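PDB 5DLK: TqaA from Penicillium aethiopicum, which is a fungal nonribosomal peptide synthetase whose terminal condensation-like (CT) domain, the part modelled here as a mutant, is associated with macrocyclization of the peptide product. Local coordinates for residues Q230-R233 with H234-D237; Q354-Y357 with T358-L361. All coordinates share one frame; numbering follows the deposited sequence.

Interaction 1 (Q230-R233 with H234-D237)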
ATOM      1  N   GLN A 230      -5.079  23.909   8.208  1.00 20.11           N
ATOM      2  CA  GLN A 230      -5.327  24.520   9.514  1.00 17.99           C
ATOM      3  C   GLN A 230      -5.360  23.435  10.579  1.00 20.57           C
ATOM      4  O   GLN A 230      -4.798  23.603  11.674  1.00 19.16           O
ATOM      5  CB  GLN A 230      -6.637  25.302   9.510  1.00 19.39           C
ATOM      6  CG  GLN A 230      -6.519  26.609   8.721  1.00 23.22           C
ATOM      7  CD  GLN A 230      -7.872  27.283   8.495  1.00 32.09           C
ATOM      8  OE1 GLN A 230      -8.918  26.762   8.900  1.00 30.47           O
ATOM      9  NE2 GLN A 230      -7.852  28.449   7.849  1.00 33.87           N
ATOM     10  N   PHE A 231      -6.019  22.326  10.253  1.00 18.68           N
ATOM     11  CA  PHE A 231      -6.075  21.194  11.174  1.00 18.62           C
ATOM     12  C   PHE A 231      -4.680  20.679  11.495  1.00 17.29           C
ATOM     13  O   PHE A 231      -4.348  20.498  12.661  1.00 16.28           O
ATOM     14  CB  PHE A 231      -6.906  20.029  10.625  1.00 19.24           C
ATOM     15  CG  PHE A 231      -6.684  18.744  11.388  1.00 16.45           C
ATOM     16  CD1 PHE A 231      -5.799  17.776  10.891  1.00 16.73           C
ATOM     17  CD2 PHE A 231      -7.305  18.530  12.614  1.00 16.63           C
ATOM     18  CE1 PHE A 231      -5.552  16.603  11.603  1.00 18.43           C
ATOM     19  CE2 PHE A 231      -7.074  17.349  13.343  1.00 18.75           C
ATOM     20  CZ  PHE A 231      -6.188  16.380  12.818  1.00 14.58           C
ATOM     21  N   TRP A 232      -3.871  20.409  10.471  1.00 16.04           N
ATOM     22  CA  TRP A 232      -2.561  19.808  10.753  1.00 16.50           C
ATOM     23  C   TRP A 232      -1.681  20.768  11.552  1.00 16.27           C
ATOM     24  O   TRP A 232      -0.931  20.331  12.402  1.00 14.67           O
ATOM     25  CB  TRP A 232      -1.865  19.368   9.465  1.00 16.12           C
ATOM     26  CG  TRP A 232      -2.440  18.076   8.910  1.00 17.05           C
ATOM     27  CD1 TRP A 232      -3.220  17.916   7.782  1.00 17.36           C
ATOM     28  CD2 TRP A 232      -2.302  16.766   9.490  1.00 14.88           C
ATOM     29  NE1 TRP A 232      -3.555  16.583   7.623  1.00 15.46           N
ATOM     30  CE2 TRP A 232      -3.007  15.860   8.655  1.00 16.50           C
ATOM     31  CE3 TRP A 232      -1.639  16.273  10.620  1.00 15.23           C
ATOM     32  CZ2 TRP A 232      -3.079  14.495   8.928  1.00 15.99           C
ATOM     33  CZ3 TRP A 232      -1.706  14.908  10.888  1.00 18.39           C
ATOM     34  CH2 TRP A 232      -2.418  14.039  10.042  1.00 17.30           C
ATOM     35  N   ARG A 233      -1.771  22.076  11.281  1.00 15.29           N
ATOM     36  CA  ARG A 233      -1.011  23.038  12.078  1.00 15.47           C
ATOM     37  C   ARG A 233      -1.399  22.967  13.554  1.00 16.39           C
ATOM     38  O   ARG A 233      -0.540  23.002  14.429  1.00 17.98           O
ATOM     39  CB  ARG A 233      -1.219  24.472  11.554  1.00 16.31           C
ATOM     40  CG  ARG A 233      -0.582  25.528  12.443  1.00 22.66           C
ATOM     41  CD  ARG A 233      -0.312  26.820  11.682  1.00 32.70           C
ATOM     42  NE  ARG A 233       1.041  26.792  11.128  1.00 38.48           N
ATOM     43  CZ  ARG A 233       1.307  26.821   9.834  1.00 33.76           C
ATOM     44  NH1 ARG A 233       0.306  26.894   8.970  1.00 47.77           N
ATOM     45  NH2 ARG A 233       2.566  26.775   9.402  1.00 31.73           N
ATOM     46  N   HIS A 234      -2.693  22.852  13.815  1.00 14.86           N
ATOM     47  CA  HIS A 234      -3.201  22.786  15.189  1.00 16.15           C
ATOM     48  C   HIS A 234      -2.767  21.461  15.849  1.00 15.08           C
ATOM     49  O   HIS A 234      -2.298  21.421  16.984  1.00 15.53           O
ATOM     50  CB  HIS A 234      -4.720  22.911  15.170  1.00 16.65           C
ATOM     51  CG  HIS A 234      -5.348  22.994  16.524  1.00 25.49           C
ATOM     52  ND1 HIS A 234      -5.349  24.150  17.273  1.00 33.96           N
ATOM     53  CD2 HIS A 234      -6.026  22.074  17.251  1.00 29.01           C
ATOM     54  CE1 HIS A 234      -5.990  23.936  18.411  1.00 32.82           C
ATOM     55  NE2 HIS A 234      -6.405  22.682  18.424  1.00 30.62           N
ATOM     56  N   TYR A 235      -2.927  20.383  15.091  1.00 15.10           N
ATOM     57  CA  TYR A 235      -2.635  19.037  15.581  1.00 13.97           C
ATOM     58  C   TYR A 235      -1.169  18.876  15.954  1.00 14.19           C
ATOM     59  O   TYR A 235      -0.838  18.196  16.944  1.00 14.71           O
ATOM     60  CB  TYR A 235      -3.026  18.027  14.485  1.00 13.86           C
ATOM     61  CG  TYR A 235      -2.847  16.568  14.812  1.00 14.11           C
ATOM     62  CD1 TYR A 235      -3.878  15.836  15.397  1.00 14.39           C
ATOM     63  CD2 TYR A 235      -1.662  15.907  14.484  1.00 13.64           C
ATOM     64  CE1 TYR A 235      -3.733  14.475  15.648  1.00 13.84           C
ATOM     65  CE2 TYR A 235      -1.501  14.549  14.754  1.00 14.74           C
ATOM     66  CZ  TYR A 235      -2.537  13.848  15.340  1.00 15.19           C
ATOM     67  OH  TYR A 235      -2.385  12.501  15.620  1.00 15.65           O
ATOM     68  N   LEU A 236      -0.290  19.494  15.157  1.00 13.77           N
ATOM     69  CA  LEU A 236       1.146  19.337  15.328  1.00 14.68           C
ATOM     70  C   LEU A 236       1.779  20.487  16.105  1.00 14.62           C
ATOM     71  O   LEU A 236       2.988  20.521  16.303  1.00 14.30           O
ATOM     72  CB  LEU A 236       1.833  19.209  13.954  1.00 14.02           C
ATOM     73  CG  LEU A 236       1.517  17.919  13.191  1.00 15.10           C
ATOM     74  CD1 LEU A 236       2.095  17.989  11.768  1.00 16.38           C
ATOM     75  CD2 LEU A 236       2.043  16.657  13.937  1.00 14.16           C
ATOM     76  N   ASP A 237       0.953  21.412  16.574  1.00 15.01           N
ATOM     77  CA  ASP A 237       1.474  22.580  17.262  1.00 17.28           C
ATOM     78  C   ASP A 237       2.252  22.193  18.524  1.00 20.04           C
ATOM     79  O   ASP A 237       1.716  21.529  19.417  1.00 19.17           O
ATOM     80  CB  ASP A 237       0.326  23.516  17.624  1.00 20.61           C
ATOM     81  CG  ASP A 237       0.791  24.718  18.399  1.00 28.67           C
ATOM     82  OD1 ASP A 237       1.691  25.419  17.905  1.00 31.63           O
ATOM     83  OD2 ASP A 237       0.266  24.948  19.507  1.00 42.77           O
TER

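Interaction 2 (Q354-Y357 with T358-L361)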
ATOM      1  N   GLN A 354      -6.696   6.549  19.990  1.00 14.26           N
ATOM      2  CA  GLN A 354      -7.700   6.349  18.965  1.00 14.37           C
ATOM      3  C   GLN A 354      -8.205   7.692  18.447  1.00 14.98           C
ATOM      4  O   GLN A 354      -8.323   7.890  17.248  1.00 15.64           O
ATOM      5  CB  GLN A 354      -8.860   5.493  19.476  1.00 16.09           C
ATOM      6  CG  GLN A 354      -9.833   5.072  18.355  1.00 18.94           C
ATOM      7  CD  GLN A 354     -10.515   3.756  18.682  1.00 25.38           C
ATOM      8  OE1 GLN A 354      -9.856   2.722  18.820  1.00 21.17           O
ATOM      9  NE2 GLN A 354     -11.838   3.794  18.843  1.00 27.39           N
ATOM     10  N   THR A 355      -8.466   8.638  19.342  1.00 15.19           N
ATOM     11  CA  THR A 355      -8.921   9.927  18.841  1.00 17.12           C
ATOM     12  C   THR A 355      -7.798  10.691  18.124  1.00 16.38           C
ATOM     13  O   THR A 355      -8.076  11.492  17.243  1.00 19.01           O
ATOM     14  CB  THR A 355      -9.557  10.770  19.971  1.00 21.39           C
ATOM     15  OG1 THR A 355      -8.651  10.905  21.046  1.00 26.96           O
ATOM     16  CG2 THR A 355     -10.786  10.063  20.508  1.00 22.95           C
ATOM     17  N   GLN A 356      -6.530  10.426  18.440  1.00 15.37           N
ATOM     18  CA  GLN A 356      -5.448  11.075  17.694  1.00 15.64           C
ATOM     19  C   GLN A 356      -5.397  10.606  16.243  1.00 19.56           C
ATOM     20  O   GLN A 356      -4.794  11.266  15.397  1.00 18.30           O
ATOM     21  CB  GLN A 356      -4.097  10.851  18.383  1.00 14.67           C
ATOM     22  CG  GLN A 356      -3.974  11.654  19.692  1.00 14.39           C
ATOM     23  CD  GLN A 356      -4.045  13.167  19.435  1.00 15.90           C
ATOM     24  OE1 GLN A 356      -5.108  13.783  19.562  1.00 16.61           O
ATOM     25  NE2 GLN A 356      -2.910  13.763  19.085  1.00 14.00           N
ATOM     26  N   TYR A 357      -6.039   9.470  15.964  1.00 16.21           N
ATOM     27  CA  TYR A 357      -6.289   9.029  14.587  1.00 16.33           C
ATOM     28  C   TYR A 357      -7.616   9.588  14.043  1.00 16.35           C
ATOM     29  O   TYR A 357      -7.661  10.108  12.930  1.00 17.21           O
ATOM     30  CB  TYR A 357      -6.291   7.495  14.535  1.00 16.77           C
ATOM     31  CG  TYR A 357      -6.984   6.904  13.330  1.00 19.31           C
ATOM     32  CD1 TYR A 357      -6.505   7.138  12.041  1.00 23.76           C
ATOM     33  CD2 TYR A 357      -8.087   6.078  13.483  1.00 23.88           C
ATOM     34  CE1 TYR A 357      -7.122   6.575  10.928  1.00 24.52           C
ATOM     35  CE2 TYR A 357      -8.715   5.522  12.381  1.00 25.54           C
ATOM     36  CZ  TYR A 357      -8.235   5.776  11.114  1.00 28.75           C
ATOM     37  OH  TYR A 357      -8.862   5.211  10.022  1.00 33.24           O
ATOM     38  N   THR A 358      -8.691   9.478  14.821  1.00 15.98           N
ATOM     39  CA  THR A 358     -10.014   9.799  14.269  1.00 20.28           C
ATOM     40  C   THR A 358     -10.180  11.291  14.038  1.00 19.05           C
ATOM     41  O   THR A 358     -10.933  11.695  13.132  1.00 18.06           O
ATOM     42  CB  THR A 358     -11.163   9.264  15.160  1.00 19.22           C
ATOM     43  OG1 THR A 358     -11.125   9.859  16.454  1.00 23.07           O
ATOM     44  CG2 THR A 358     -11.072   7.746  15.296  1.00 23.05           C
ATOM     45  N   ARG A 359      -9.460  12.108  14.808  1.00 16.39           N
ATOM     46  CA  ARG A 359      -9.462  13.575  14.581  1.00 19.03           C
ATOM     47  C   ARG A 359      -9.048  13.935  13.143  1.00 18.26           C
ATOM     48  O   ARG A 359      -9.473  14.961  12.574  1.00 16.29           O
ATOM     49  CB  ARG A 359      -8.499  14.271  15.550  1.00 17.79           C
ATOM     50  CG  ARG A 359      -8.970  14.430  16.984  1.00 21.60           C
ATOM     51  CD  ARG A 359      -7.829  14.994  17.853  1.00 21.79           C
ATOM     52  NE  ARG A 359      -7.496  16.369  17.450  1.00 16.59           N
ATOM     53  CZ  ARG A 359      -6.374  17.017  17.764  1.00 16.33           C
ATOM     54  NH1 ARG A 359      -5.431  16.434  18.500  1.00 13.79           N
ATOM     55  NH2 ARG A 359      -6.201  18.280  17.336  1.00 14.44           N
ATOM     56  N   ALA A 360      -8.187  13.106  12.565  1.00 16.27           N
ATOM     57  CA  ALA A 360      -7.568  13.453  11.295  1.00 16.47           C
ATOM     58  C   ALA A 360      -8.273  12.855  10.066  1.00 18.89           C
ATOM     59  O   ALA A 360      -7.813  13.050   8.952  1.00 18.24           O
ATOM     60  CB  ALA A 360      -6.096  13.023  11.299  1.00 19.22           C
ATOM     61  N   LEU A 361      -9.364  12.125  10.270  1.00 18.20           N
ATOM     62  CA  LEU A 361      -9.980  11.371   9.175  1.00 18.78           C
ATOM     63  C   LEU A 361     -10.305  12.216   7.946  1.00 19.77           C
ATOM     64  O   LEU A 361     -10.008  11.804   6.825  1.00 20.76           O
ATOM     65  CB  LEU A 361     -11.248  10.678   9.656  1.00 20.96           C
ATOM     66  CG  LEU A 361     -10.993   9.392  10.435  1.00 26.40           C
ATOM     67  CD1 LEU A 361     -12.264   8.952  11.155  1.00 28.44           C
ATOM     68  CD2 LEU A 361     -10.467   8.301   9.497  1.00 24.21           C
TER
HETATM   69  O   HOH W   1      -2.468  16.651  18.789  1.00 15.37           O

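Interaction 1 (Q230-R233 with H234-D237)
Tyr235 CB sits over one face of the Phe231 ring, 4.2 Å from its centroid, a CH-pi contact displaced toward the ring's rim. The Trp232 indole presents the edge of its six-membered ring to the face of Tyr235 in an offset edge-to-face pair, planes at 77°, with Trp232 CZ3 3.7 Å from Tyr235 CD2. Phe231 CE1 lies over the centre of the Trp232 ring system, and Trp232 CE2 sits at the edge of the Phe231 ring; together with Tyr235 they make an aromatic cluster. Phe231 and Tyr235 meet obliquely, Phe231 CZ coming 3.5 Å from Tyr235 CD1. Both residues swing CG away from the backbone N (chi1 165° and -178°), laying their side chains together one helical turn apart. Beneath the rings the i to i+4 ladder holds the spacing: Tyr235 N donates to Phe231 O at 2.8 Å, and Leu236 N to Trp232 O at 2.9 Å. The buried polar atoms are met by backbone carbonyls: Trp232 NE1 by His363 O, Tyr235 OH by Gln356 O. This is the C-terminal end of helix 227-235 in the condensation-type domain; Trp232 and Leu236 pack on Ile371 of helix 368-375 and on Pro332 of strand 329-336, and Tyr235 on Leu333.

Interaction 2 (Q354-Y357 with T358-L361)
Arg359 NH1 is gripped twice: it donates to Gln356 OE1 at 2.9 Å and to a water at 3.0 Å. The amide oxygen is approached on a lone pair, in its carbonyl plane, and it lies only 3° out of the guanidinium plane, although the amide and guanidinium planes are turned against each other. A bend at chi2 of Gln356 (-63°) folds its amide back alongside the arginine chain, where the same water also accepts from Gln356 NE2 and closes a small polar ring; NE2 has a further partner in Arg334 O. Here helix 346-358 ends. Arg359 N still makes an i to i+4 bond to Thr355 O at 2.9 Å, but Ala360 N turns to Tyr357 O at 3.1 Å, from 52° above the carbonyl plane, and a type I beta turn runs from Thr358 to Leu361. Tyr357, seen to bind phosphopantetheine in a structure of this protein, is reached by that turn: Leu361 CD2 comes 3.5 Å from Tyr357 OH and obliquely to the ring. Thr358 CG2 lies 3.9 Å from Tyr357 CD2, while Gln354 sends its amide to Thr285, Thr282 and Gly280.

Both contacts lie where a helix runs out, and they touch one another, their centres about 13 Å apart. Both are partly buried: in interaction 1, mainly aromatic and apolar, Trp232, Tyr235 and Leu236 go inward while Arg233 and His234 stay exposed; interaction 2 is more polar, pairing the buried Gln356 with the exposed Arg359 and a water. Helix 227-235 meets the end of helix 346-358, tied by the Tyr235 hydroxyl, and the turn that follows it: Phe231 CZ packs 3.6 Å from Ala360 CA, and Arg359 NH1 lies 3.5 Å from Tyr235 CD1. Segment 354-361 carries the phosphopantetheine-binding Tyr357; the side chain of Tyr235 is about 6 Å from that of Tyr357.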